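Side-chain contacts in putative S41 protease (PDB 3K50), which is of unproven function but, as a putative S41-family serine protease, probably cleaves peptide bonds: residues R213-F216 with R217-T221; C311-Y315 with M316-L320. All coordinates share one frame; numbering follows the deposited sequence.

Contact 1 of 2, residues R213-F216 with R217-T221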
loop_
_atom_site.group_PDB
_atom_site.type_symbol
_atom_site.label_atom_id
_atom_site.label_comp_id
_atom_site.label_asym_id
_atom_site.label_seq_id
_atom_site.Cartn_x
_atom_site.Cartn_y
_atom_site.Cartn_z
ATOM N N ARG A 213 -0.520 17.270 4.039
ATOM C CA ARG A 213 -0.632 18.363 4.972
ATOM C C ARG A 213 -1.937 19.069 4.793
ATOM O O ARG A 213 -2.557 19.507 5.772
ATOM C CB ARG A 213 0.485 19.392 4.790
ATOM C CG ARG A 213 1.838 18.899 5.278
ATOM C CD ARG A 213 2.930 19.898 5.067
ATOM N NE ARG A 213 4.217 19.367 5.608
ATOM C CZ ARG A 213 5.235 18.842 4.889
ATOM N NH1 ARG A 213 5.204 18.752 3.569
ATOM N NH2 ARG A 213 6.319 18.366 5.502
ATOM N N ARG A 214 -2.334 19.235 3.544
ATOM C CA ARG A 214 -3.540 19.992 3.248
ATOM C C ARG A 214 -4.767 19.297 3.800
ATOM O O ARG A 214 -5.658 19.968 4.282
ATOM C CB ARG A 214 -3.662 20.210 1.743
ATOM C CG ARG A 214 -4.825 21.135 1.342
ATOM C CD ARG A 214 -4.610 21.869 0.018
ATOM N NE ARG A 214 -4.110 21.004 -1.051
ATOM C CZ ARG A 214 -2.833 20.880 -1.445
ATOM N NH1 ARG A 214 -1.810 21.569 -0.904
ATOM N NH2 ARG A 214 -2.570 20.038 -2.422
ATOM N N ALA A 215 -4.808 17.972 3.672
ATOM C CA ALA A 215 -5.853 17.130 4.203
ATOM C C ALA A 215 -5.911 17.297 5.746
ATOM O O ALA A 215 -6.990 17.481 6.328
ATOM C CB ALA A 215 -5.550 15.633 3.829
ATOM N N PHE A 216 -4.742 17.252 6.402
ATOM C CA PHE A 216 -4.720 17.384 7.874
ATOM C C PHE A 216 -5.171 18.809 8.338
ATOM O O PHE A 216 -5.894 18.955 9.323
ATOM C CB PHE A 216 -3.376 16.934 8.431
ATOM C CG PHE A 216 -3.299 15.467 8.693
ATOM C CD1 PHE A 216 -3.204 14.554 7.653
ATOM C CD2 PHE A 216 -3.391 14.984 9.969
ATOM C CE1 PHE A 216 -3.220 13.204 7.910
ATOM C CE2 PHE A 216 -3.328 13.642 10.242
ATOM C CZ PHE A 216 -3.254 12.742 9.214
ATOM N N ARG A 217 -4.789 19.849 7.605
ATOM C CA ARG A 217 -5.279 21.161 7.893
ATOM C C ARG A 217 -6.834 21.174 7.827
ATOM O O ARG A 217 -7.476 21.745 8.696
ATOM C CB ARG A 217 -4.712 22.154 6.884
ATOM C CG ARG A 217 -5.084 23.646 7.167
ATOM C CD ARG A 217 -4.897 24.504 5.905
ATOM N NE ARG A 217 -5.688 23.951 4.803
ATOM C CZ ARG A 217 -5.789 24.465 3.581
ATOM N NH1 ARG A 217 -5.174 25.600 3.265
ATOM N NH2 ARG A 217 -6.550 23.837 2.679
ATOM N N ASP A 218 -7.412 20.554 6.798
ATOM C CA ASP A 218 -8.871 20.462 6.624
ATOM C C ASP A 218 -9.485 19.642 7.764
ATOM O O ASP A 218 -10.532 20.008 8.304
ATOM C CB ASP A 218 -9.235 19.848 5.264
ATOM C CG ASP A 218 -8.922 20.773 4.069
ATOM O OD1 ASP A 218 -8.583 21.979 4.281
ATOM O OD2 ASP A 218 -9.019 20.272 2.923
ATOM N N PHE A 219 -8.794 18.583 8.186
ATOM C CA PHE A 219 -9.285 17.819 9.323
ATOM C C PHE A 219 -9.348 18.654 10.591
ATOM O O PHE A 219 -10.321 18.565 11.306
ATOM C CB PHE A 219 -8.459 16.584 9.592
ATOM C CG PHE A 219 -8.625 15.496 8.551
ATOM C CD1 PHE A 219 -9.880 15.159 8.048
ATOM C CD2 PHE A 219 -7.540 14.784 8.126
ATOM C CE1 PHE A 219 -10.017 14.154 7.124
ATOM C CE2 PHE A 219 -7.674 13.760 7.181
ATOM C CZ PHE A 219 -8.900 13.467 6.674
ATOM N N GLN A 220 -8.302 19.438 10.872
ATOM C CA GLN A 220 -8.283 20.261 12.078
ATOM C C GLN A 220 -9.392 21.344 12.003
ATOM O O GLN A 220 -10.116 21.565 12.955
ATOM C CB GLN A 220 -6.921 20.914 12.243
ATOM C CG GLN A 220 -6.774 21.733 13.513
ATOM C CD GLN A 220 -5.598 22.665 13.432
ATOM O OE1 GLN A 220 -5.373 23.319 12.397
ATOM N NE2 GLN A 220 -4.826 22.747 14.528
ATOM N N THR A 221 -9.524 22.005 10.861
ATOM C CA THR A 221 -10.560 22.978 10.676
ATOM C C THR A 221 -11.931 22.376 10.986
ATOM O O THR A 221 -12.754 23.029 11.617
ATOM C CB THR A 221 -10.560 23.491 9.242
ATOM O OG1 THR A 221 -9.358 24.234 9.054
ATOM C CG2 THR A 221 -11.826 24.395 8.967
#
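R213 and R217 are joined by one of four i to i+4 bonds that cross from 213-216 to 217-221 within one uninterrupted alpha-helix, R217 N to R213 O at 2.9 Å; D218, F219 and Q220 donate in the same way to R214, A215 and F216. T221 N continues the series to R217 O, which also receives T221 OG1, the hydroxyl lying above the carbonyl plane.

On the buried side F219 turns a ring edge to the face of F216, a T-shaped pair with centroids 5.7 Å apart and planes at 84°. CD2 of F219 stands 4.3 Å above the F216 ring, displaced toward its rim. With CG anti to its own carbonyl carbon (chi1 -71°), the F219 ring leans back along the helix, so that the A215 carbonyl oxygen lies over one of its faces, 3.3 Å from CD2.

The solvent side is polar. R214 and R217 run side by side, and NH2 of R217 lies 3.5 Å from the aliphatic CG of R214. A bend at chi3 (56°) curls R217 round to D218, where R217 NH2 forms a salt bridge with D218 OD1 at 3.2 Å, from the syn side but tilted out of the carboxylate plane; R214 NH2 pairs instead with D211.

Such an amphipathic helix is characteristic of a beta-alpha-beta crossover, here between strands 187-194 and 226-230, with F227 and F179 extending the aromatic cluster.

Contact 2 of 2, residues C311-Y315 with M316-L320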
loop_
_atom_site.group_PDB
_atom_site.type_symbol
_atom_site.label_atom_id
_atom_site.label_comp_id
_atom_site.label_asym_id
_atom_site.label_seq_id
_atom_site.Cartn_x
_atom_site.Cartn_y
_atom_site.Cartn_z
ATOM N N CYS A 311 5.152 1.918 15.468
ATOM C CA CYS A 311 5.659 3.130 16.085
ATOM C C CYS A 311 4.629 3.980 16.766
ATOM O O CYS A 311 4.944 4.641 17.762
ATOM C CB CYS A 311 6.399 3.943 15.034
ATOM S SG CYS A 311 7.918 2.979 14.538
ATOM N N LEU A 312 3.404 3.993 16.255
ATOM C CA LEU A 312 2.327 4.629 17.020
ATOM C C LEU A 312 1.793 3.781 18.209
ATOM O O LEU A 312 1.306 4.365 19.192
ATOM C CB LEU A 312 1.162 4.999 16.143
ATOM C CG LEU A 312 1.448 6.056 15.101
ATOM C CD1 LEU A 312 0.167 6.225 14.307
ATOM C CD2 LEU A 312 1.921 7.357 15.775
ATOM N N ASN A 313 1.875 2.447 18.123
ATOM C CA ASN A 313 1.406 1.520 19.211
ATOM C C ASN A 313 1.741 1.913 20.641
ATOM O O ASN A 313 0.859 1.856 21.504
ATOM C CB ASN A 313 1.878 0.045 18.994
ATOM C CG ASN A 313 0.826 -0.826 18.280
ATOM O OD1 ASN A 313 -0.360 -0.537 18.384
ATOM N ND2 ASN A 313 1.249 -1.934 17.620
ATOM N N PRO A 314 3.008 2.225 20.924
ATOM C CA PRO A 314 3.399 2.627 22.295
ATOM C C PRO A 314 2.848 3.954 22.785
ATOM O O PRO A 314 2.884 4.209 23.975
ATOM C CB PRO A 314 4.923 2.776 22.197
ATOM C CG PRO A 314 5.316 2.053 20.982
ATOM C CD PRO A 314 4.182 2.102 20.049
ATOM N N TYR A 315 2.364 4.795 21.877
ATOM C CA TYR A 315 1.946 6.140 22.239
ATOM C C TYR A 315 0.453 6.457 22.196
ATOM O O TYR A 315 0.067 7.532 22.620
ATOM C CB TYR A 315 2.610 7.114 21.283
ATOM C CG TYR A 315 4.068 7.253 21.509
ATOM C CD1 TYR A 315 4.538 7.985 22.588
ATOM C CD2 TYR A 315 5.004 6.652 20.648
ATOM C CE1 TYR A 315 5.911 8.119 22.821
ATOM C CE2 TYR A 315 6.394 6.764 20.898
ATOM C CZ TYR A 315 6.822 7.538 21.960
ATOM O OH TYR A 315 8.151 7.706 22.208
HETATM N N MSE A 316 -0.332 5.576 21.598
HETATM C CA MSE A 316 -1.749 5.804 21.424
HETATM C C MSE A 316 -2.406 4.433 21.198
HETATM O O MSE A 316 -1.703 3.403 21.058
HETATM C CB MSE A 316 -2.000 6.842 20.287
HETATM C CG MSE A 316 -1.618 6.449 18.933
HETATM SE SE MSE A 316 -1.705 7.861 17.567
HETATM C CE MSE A 316 -3.615 8.567 17.463
ATOM N N LYS A 317 -3.743 4.421 21.281
ATOM C CA LYS A 317 -4.543 3.236 21.033
ATOM C C LYS A 317 -4.732 3.112 19.527
ATOM O O LYS A 317 -5.327 4.012 18.835
ATOM C CB LYS A 317 -5.918 3.328 21.750
ATOM C CG LYS A 317 -6.796 2.052 21.579
ATOM C CD LYS A 317 -8.145 2.209 22.349
ATOM C CE LYS A 317 -9.133 1.048 22.171
ATOM N NZ LYS A 317 -10.514 1.506 22.589
ATOM N N VAL A 318 -4.204 2.030 18.992
ATOM C CA VAL A 318 -4.220 1.756 17.566
ATOM C C VAL A 318 -5.136 0.532 17.386
ATOM O O VAL A 318 -4.874 -0.502 17.970
ATOM C CB VAL A 318 -2.801 1.439 17.042
ATOM C CG1 VAL A 318 -2.840 1.123 15.546
ATOM C CG2 VAL A 318 -1.886 2.583 17.278
ATOM N N VAL A 319 -6.215 0.646 16.604
ATOM C CA VAL A 319 -7.127 -0.467 16.432
ATOM C C VAL A 319 -7.035 -0.869 14.995
ATOM O O VAL A 319 -7.251 -0.052 14.136
ATOM C CB VAL A 319 -8.589 -0.035 16.767
ATOM C CG1 VAL A 319 -9.590 -1.109 16.349
ATOM C CG2 VAL A 319 -8.743 0.392 18.299
ATOM N N LEU A 320 -6.721 -2.130 14.752
ATOM C CA LEU A 320 -6.542 -2.693 13.440
ATOM C C LEU A 320 -7.775 -3.473 13.028
ATOM O O LEU A 320 -8.212 -4.332 13.754
ATOM C CB LEU A 320 -5.322 -3.602 13.404
ATOM C CG LEU A 320 -3.979 -2.974 13.800
ATOM C CD1 LEU A 320 -2.883 -4.029 13.678
ATOM C CD2 LEU A 320 -3.694 -1.708 12.965
HETATM O O HOH W 1 -1.955 0.541 20.508
HETATM O O HOH W 2 -2.513 -2.202 17.963
#
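L312 and M316, a selenomethionine, make the main apolar contact where helix 304-312 gives way to strand 317-322. Their side chains lie alongside each other and point the same way, and the selenium sits 4.1 Å from CD2 of L312, with CD1 at a similar distance. M316 reaches this place with CG between its backbone N and carbonyl carbon (chi1 65°), which carries the chain past the L312 carbonyl; a bend at chi3 then turns the terminal methyl. On the strand, V318 adds a second apolar touch, its CG2 4.1 Å from CB of L312.

The backbone bonds at the turn converge on a single acceptor. L312 O accepts Y315 N at 2.9 Å and, weakly, the amide of M316, whose N is 3.2 Å from L312 O with an N-H...O angle of only 128°.

Water mediates the polar link between N313 and the strand. N313 and V318 cross at about a right angle, with OD1 of N313 3.4 Å from CB of V318. The same OD1 accepts from one water, 2.8 Å away, which also donates to V318 O. A second water lies 2.9 Å from OD1 and near M316 O, and accepts from V318 N. Through the first water OD1 of N313 is linked to the backbone O of V318, and it comes close to the second, bound by V318 N, without a direct bond to the strand.

Around the turn, M316 packs on V293 and L290, while strand 317-322 pairs in parallel with 292-297 through backbone bonds of K317 and V319 and is flanked by strand 368-369. The Y315 ring leads away from the strand segment, edge-to-face with F277, and its OH bonds to L258 O in strand 258-263.

Both contacts are local and lie in series, neither nesting nor crossing. From the N terminus the chain first reaches contact 1 in the last turns of helix 207-221, the crossover between strands 187-194 and 226-230. Nearly a hundred residues later, contact 2 closes the tight turn from helix 304-312 into strand 317-322, in the unit that starts with strand 292-297. All these strands belong to one mixed sheet, where 226-230 and 292-297 are neighbours. Contact 1 thus lies within one crossover helix and contact 2 joins the other to its following strand, both in the S41 family region. Their centres are 21 Å apart and their nearest atoms about 9 Å, without touching.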